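Local coordinates for OXA-46 oxacillinase (Pseudomonas aeruginosa, PDB 3IF6), which probably hydrolyses beta-lactam antibiotics to substituted beta-amino acids, as a serine beta-lactamase of class D, at residues A43-D48 and L56-Q61; D48-K53 and G229-A234. All blocks are in the same frame, centred on the assembly; numbering follows the deposited sequence.

Contact 1 (A43-D48 and L56-Q61); sequences AIVIAD and LSVFDQ
The segments 43-48 and 56-61 lie on the two arms of a beta hairpin, their short strand axes 4.7 Å apart at closest approach and nearly antiparallel, at 164°. At the start of the first arm the CB of Ala43 rests 3.7 Å from the carbonyl O of Phe59, where the partner chain turns toward helix 61-64. Ile44 follows with its carbonyl O, which takes a weak hydrogen bond from Phe59 N and also lies 3.4 Å from Val58 CA, a CA-H...O contact. Val45 sets its CG1 anti to the backbone N (chi1 179°), and the side chains of Val45 and Leu56 cross obliquely, bringing Val45 CG1 to 3.3 Å from Leu56 CD2, a tight methyl contact. Ile46 and Ser57 make an antiparallel hydrogen-bonded pair. Ile46 N donates to Ser57 O over 2.9 Å, approaching from above the carbonyl plane; both bonds are bent, and the return bond from Ser57 N to Ile46 O, at 129°, is weak. A water donates to that same Ile46 O at 2.8 Å and is hydrogen-bonded to Ser57 OG, so the water bridges the backbone of the first strand to the side chain of the second. Ala47, in a non-hydrogen-bonded pair with Leu56, places its CB 4.0 Å from Leu56 CD2. The hairpin belongs to the central sheet of the fold shared by serine beta-lactamases and penicillin-binding proteins: Val45 and Ala47 face helix 168-179, Ile44, Ile46 and Ser57 pack on Trp31, and strand 229-238 pairs with the other edge of strand 42-48.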
loop_
_atom_site.group_PDB
_atom_site.type_symbol
_atom_site.label_atom_id
_atom_site.label_comp_id
_atom_site.label_asym_id
_atom_site.label_seq_id
_atom_site.Cartn_x
_atom_site.Cartn_y
_atom_site.Cartn_z
ATOM N N ALA B 43 -23.229 13.445 5.748
ATOM C CA ALA B 43 -22.792 12.916 7.031
ATOM C C ALA B 43 -21.385 12.346 6.962
ATOM O O ALA B 43 -20.970 11.792 5.953
ATOM C CB ALA B 43 -23.775 11.842 7.541
ATOM N N ILE B 44 -20.667 12.473 8.069
ATOM C CA ILE B 44 -19.394 11.804 8.235
ATOM C C ILE B 44 -19.339 11.101 9.604
ATOM O O ILE B 44 -19.834 11.632 10.587
ATOM C CB ILE B 44 -18.212 12.798 8.055
ATOM C CG1 ILE B 44 -16.869 12.041 7.899
ATOM C CG2 ILE B 44 -18.195 13.819 9.183
ATOM C CD1 ILE B 44 -15.767 12.862 7.250
ATOM N N VAL B 45 -18.785 9.890 9.633
ATOM C CA VAL B 45 -18.289 9.286 10.850
ATOM C C VAL B 45 -16.774 9.226 10.753
ATOM O O VAL B 45 -16.220 8.610 9.826
ATOM C CB VAL B 45 -18.796 7.861 11.030
ATOM C CG1 VAL B 45 -18.227 7.275 12.299
ATOM C CG2 VAL B 45 -20.300 7.802 11.056
ATOM N N ILE B 46 -16.071 9.856 11.683
ATOM C CA ILE B 46 -14.657 9.508 11.817
ATOM C C ILE B 46 -14.199 8.890 13.150
ATOM O O ILE B 46 -14.282 9.526 14.212
ATOM C CB ILE B 46 -13.651 10.540 11.222
ATOM C CG1 ILE B 46 -12.394 10.633 12.090
ATOM C CG2 ILE B 46 -14.310 11.864 10.857
ATOM C CD1 ILE B 46 -12.475 11.622 13.144
ATOM N N ALA B 47 -13.733 7.636 13.039
ATOM C CA ALA B 47 -13.153 6.857 14.125
ATOM C C ALA B 47 -11.645 7.072 14.249
ATOM O O ALA B 47 -10.860 6.335 13.663
ATOM C CB ALA B 47 -13.459 5.388 13.920
ATOM N N ASP B 48 -11.232 8.011 15.079
ATOM C CA ASP B 48 -9.828 8.294 15.282
ATOM C C ASP B 48 -9.242 7.447 16.397
ATOM O O ASP B 48 -9.644 7.523 17.524
ATOM C CB ASP B 48 -9.626 9.768 15.577
ATOM C CG ASP B 48 -8.248 10.068 15.914
ATOM O OD1 ASP B 48 -7.546 9.119 16.212
ATOM O OD2 ASP B 48 -7.844 11.216 15.869
ATOM N N LEU B 56 -14.937 8.397 18.618
ATOM C CA LEU B 56 -15.799 8.113 17.484
ATOM C C LEU B 56 -16.696 9.300 17.140
ATOM O O LEU B 56 -17.871 9.287 17.499
ATOM C CB LEU B 56 -16.681 6.915 17.814
ATOM C CG LEU B 56 -17.197 6.035 16.688
ATOM C CD1 LEU B 56 -18.646 5.706 16.900
ATOM C CD2 LEU B 56 -16.995 6.713 15.356
ATOM N N SER B 57 -16.160 10.303 16.436
ATOM C CA SER B 57 -16.940 11.497 16.045
ATOM C C SER B 57 -17.917 11.334 14.849
ATOM O O SER B 57 -17.729 10.494 13.943
ATOM C CB SER B 57 -16.041 12.707 15.828
ATOM O OG SER B 57 -15.131 12.869 16.895
ATOM N N VAL B 58 -18.954 12.159 14.860
ATOM C CA VAL B 58 -20.044 12.124 13.898
ATOM C C VAL B 58 -20.619 13.476 13.565
ATOM O O VAL B 58 -20.239 14.483 14.091
ATOM C CB VAL B 58 -21.189 11.323 14.396
ATOM C CG1 VAL B 58 -22.163 11.129 13.328
ATOM C CG2 VAL B 58 -20.730 10.045 14.865
ATOM N N PHE B 59 -21.459 13.477 12.562
ATOM C CA PHE B 59 -22.287 14.596 12.207
ATOM C C PHE B 59 -23.567 13.960 11.735
ATOM O O PHE B 59 -23.531 12.963 11.054
ATOM C CB PHE B 59 -21.635 15.392 11.118
ATOM C CG PHE B 59 -22.500 16.407 10.544
ATOM C CD1 PHE B 59 -23.339 17.119 11.321
ATOM C CD2 PHE B 59 -22.488 16.647 9.207
ATOM C CE1 PHE B 59 -24.147 18.055 10.764
ATOM C CE2 PHE B 59 -23.284 17.574 8.657
ATOM C CZ PHE B 59 -24.113 18.279 9.421
ATOM N N ASP B 60 -24.698 14.539 12.039
ATOM C CA ASP B 60 -25.920 13.930 11.612
ATOM C C ASP B 60 -26.082 12.486 12.015
ATOM O O ASP B 60 -26.361 11.636 11.219
ATOM C CB ASP B 60 -26.112 14.096 10.133
ATOM C CG ASP B 60 -27.523 14.267 9.770
ATOM O OD1 ASP B 60 -28.346 13.611 10.384
ATOM O OD2 ASP B 60 -27.801 15.040 8.865
ATOM N N GLN B 61 -25.913 12.223 13.281
ATOM C CA GLN B 61 -26.062 10.880 13.792
ATOM C C GLN B 61 -27.158 10.086 13.097
ATOM O O GLN B 61 -27.051 8.859 12.949
ATOM C CB GLN B 61 -26.331 10.936 15.300
ATOM C CG GLN B 61 -26.412 9.548 15.963
ATOM C CD GLN B 61 -25.170 8.680 15.715
ATOM O OE1 GLN B 61 -24.051 9.079 16.031
ATOM N NE2 GLN B 61 -25.377 7.490 15.164
HETATM O O HOH W 1 -12.955 10.853 16.245
#

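Contact 2 (D48-K53 and G229-A234); sequences DERQAK and GPVFFA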
loop_
_atom_site.group_PDB
_atom_site.type_symbol
_atom_site.label_atom_id
_atom_site.label_comp_id
_atom_site.label_asym_id
_atom_site.label_seq_id
_atom_site.Cartn_x
_atom_site.Cartn_y
_atom_site.Cartn_z
ATOM N N ASP B 48 -11.232 8.011 15.079
ATOM C CA ASP B 48 -9.828 8.294 15.282
ATOM C C ASP B 48 -9.242 7.447 16.397
ATOM O O ASP B 48 -9.644 7.523 17.524
ATOM C CB ASP B 48 -9.626 9.768 15.577
ATOM C CG ASP B 48 -8.248 10.068 15.914
ATOM O OD1 ASP B 48 -7.546 9.119 16.212
ATOM O OD2 ASP B 48 -7.844 11.216 15.869
ATOM N N GLU B 49 -8.305 6.589 16.044
ATOM C CA GLU B 49 -7.754 5.631 16.977
ATOM C C GLU B 49 -6.268 5.685 17.337
ATOM O O GLU B 49 -5.745 4.750 17.909
ATOM C CB GLU B 49 -8.244 4.234 16.624
ATOM C CG GLU B 49 -9.731 4.170 16.617
ATOM C CD GLU B 49 -10.283 2.855 16.160
ATOM O OE1 GLU B 49 -9.521 1.929 15.889
ATOM O OE2 GLU B 49 -11.508 2.739 16.089
ATOM N N ARG B 50 -5.594 6.767 16.993
ATOM C CA ARG B 50 -4.182 6.904 17.291
ATOM C C ARG B 50 -3.841 6.925 18.782
ATOM O O ARG B 50 -2.943 6.250 19.249
ATOM C CB ARG B 50 -3.655 8.162 16.645
ATOM C CG ARG B 50 -3.943 8.294 15.207
ATOM C CD ARG B 50 -3.619 9.669 14.738
ATOM N NE ARG B 50 -4.786 10.517 14.756
ATOM C CZ ARG B 50 -4.804 11.790 14.435
ATOM N NH1 ARG B 50 -3.727 12.418 14.050
ATOM N NH2 ARG B 50 -5.922 12.422 14.499
ATOM N N GLN B 51 -4.601 7.679 19.538
ATOM C CA GLN B 51 -4.459 7.705 21.007
ATOM C C GLN B 51 -5.006 6.414 21.681
ATOM O O GLN B 51 -5.838 5.684 21.105
ATOM C CB GLN B 51 -5.127 8.975 21.583
ATOM C CG GLN B 51 -4.808 10.283 20.796
ATOM C CD GLN B 51 -5.648 10.468 19.495
ATOM O OE1 GLN B 51 -6.583 9.697 19.210
ATOM N NE2 GLN B 51 -5.317 11.504 18.718
ATOM N N ALA B 52 -4.520 6.133 22.892
ATOM C CA ALA B 52 -4.972 4.974 23.696
ATOM C C ALA B 52 -6.507 4.874 23.784
ATOM O O ALA B 52 -7.086 3.777 23.703
ATOM C CB ALA B 52 -4.338 5.011 25.104
ATOM N N LYS B 53 -7.169 6.021 23.946
ATOM C CA LYS B 53 -8.627 6.061 23.810
ATOM C C LYS B 53 -9.106 6.459 22.390
ATOM O O LYS B 53 -8.669 7.465 21.787
ATOM C CB LYS B 53 -9.293 6.876 24.936
ATOM C CG LYS B 53 -9.835 6.001 26.092
ATOM C CD LYS B 53 -8.718 5.250 26.884
ATOM C CE LYS B 53 -7.907 6.196 27.819
ATOM N NZ LYS B 53 -6.494 5.735 28.064
ATOM N N GLY B 229 -1.468 5.114 14.917
ATOM C CA GLY B 229 -2.664 4.340 14.622
ATOM C C GLY B 229 -3.523 4.912 13.497
ATOM O O GLY B 229 -3.182 5.946 12.885
ATOM N N PRO B 230 -4.652 4.240 13.221
ATOM C CA PRO B 230 -5.511 4.646 12.117
ATOM C C PRO B 230 -6.534 5.727 12.480
ATOM O O PRO B 230 -6.973 5.825 13.646
ATOM C CB PRO B 230 -6.226 3.348 11.740
ATOM C CG PRO B 230 -6.286 2.591 13.043
ATOM C CD PRO B 230 -5.167 3.052 13.926
ATOM N N VAL B 231 -6.887 6.533 11.474
ATOM C CA VAL B 231 -8.095 7.352 11.500
ATOM C C VAL B 231 -9.028 6.830 10.396
ATOM O O VAL B 231 -8.778 7.032 9.216
ATOM C CB VAL B 231 -7.764 8.864 11.340
ATOM C CG1 VAL B 231 -8.994 9.721 11.500
ATOM C CG2 VAL B 231 -6.751 9.276 12.375
ATOM N N PHE B 232 -10.065 6.091 10.774
ATOM C CA PHE B 232 -11.102 5.680 9.815
ATOM C C PHE B 232 -11.987 6.866 9.461
ATOM O O PHE B 232 -12.040 7.840 10.226
ATOM C CB PHE B 232 -11.904 4.493 10.350
ATOM C CG PHE B 232 -11.046 3.281 10.642
ATOM C CD1 PHE B 232 -10.347 3.173 11.851
ATOM C CD2 PHE B 232 -10.901 2.261 9.693
ATOM C CE1 PHE B 232 -9.541 2.053 12.120
ATOM C CE2 PHE B 232 -10.112 1.159 9.956
ATOM C CZ PHE B 232 -9.426 1.060 11.184
ATOM N N PHE B 233 -12.618 6.811 8.282
ATOM C CA PHE B 233 -13.595 7.826 7.836
ATOM C C PHE B 233 -14.627 7.196 6.924
ATOM O O PHE B 233 -14.373 6.182 6.295
ATOM C CB PHE B 233 -12.961 9.077 7.196
ATOM C CG PHE B 233 -12.128 8.793 5.969
ATOM C CD1 PHE B 233 -12.705 8.804 4.704
ATOM C CD2 PHE B 233 -10.739 8.508 6.086
ATOM C CE1 PHE B 233 -11.924 8.529 3.549
ATOM C CE2 PHE B 233 -9.955 8.233 4.952
ATOM C CZ PHE B 233 -10.549 8.239 3.683
ATOM N N ALA B 234 -15.823 7.761 6.937
ATOM C CA ALA B 234 -16.910 7.342 6.108
ATOM C C ALA B 234 -17.843 8.539 6.008
ATOM O O ALA B 234 -18.507 8.917 6.987
ATOM C CB ALA B 234 -17.608 6.171 6.699
#
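An Asx turn leads the chain out of strand 42-48 and into the hairpin loop, alongside the start of strand 229-238 in the central sheet of the serine beta-lactamase fold. The turn is defined by Arg50 N, which donates to Asp48 OD1 at 3.2 Å, nearly along the C-O axis of that oxygen. Across the segments there is one hydrogen bond, from backbone to backbone: Glu49 N donates to Pro230 O over 2.8 Å, 152° at the hydrogen and almost in line with the C=O, while Asp48 and Val231 are bridged with CA atoms 4.3 Å apart. One salt bridge lies within segment 48-53. Arg50 NH2 forms it with Asp48 OD2 at 2.7 Å, in the guanidinium plane but from above the carboxylate plane, and NE adds two weak bonds to the same carboxylate. Since NH1 and NH2 also donate to the carbonyls of Asp261 and Ile260, the guanidinium is fixed in rotation and links the loop to the chain after helix 247-259. The carboxylate of Glu49, its chain extended beyond CG, is paired with Arg176 and Arg180 and would thus probably stay ionised; OE1 lies 3.8 Å from CE1 of the Phe232 ring, whose plane is turned 56° from the carboxylate. Van der Waals contacts complete the interface. Arg50 CG sits 3.4 Å from Gly229 O, and after the bend at chi3 (-95°) the side chain passes Val231, bringing NE to 3.3 Å from the CG2 methyl.

In the fold
Both contacts are buried, their centres about 12 Å apart, and they share Asp48, the last residue of strand 42-48. Contact 1 joins this strand to strand 55-58, its neighbour on one side; contact 2 holds the loop between those two strands against strand 229-238, on the other side. Pairing of strands 42-48 and 229-238 connects them, Val45 N lying close to Ala234 O. Within the sheet, contact 1 relies on backbone pairing and methyl packing; contact 2, at the strand end, has one inter-segment hydrogen bond, and its charged side chains, paired within segment 48-53 or outside both segments, meet strand 229-238 by van der Waals contact. Both lie away from the predicted acylation site, Ser72.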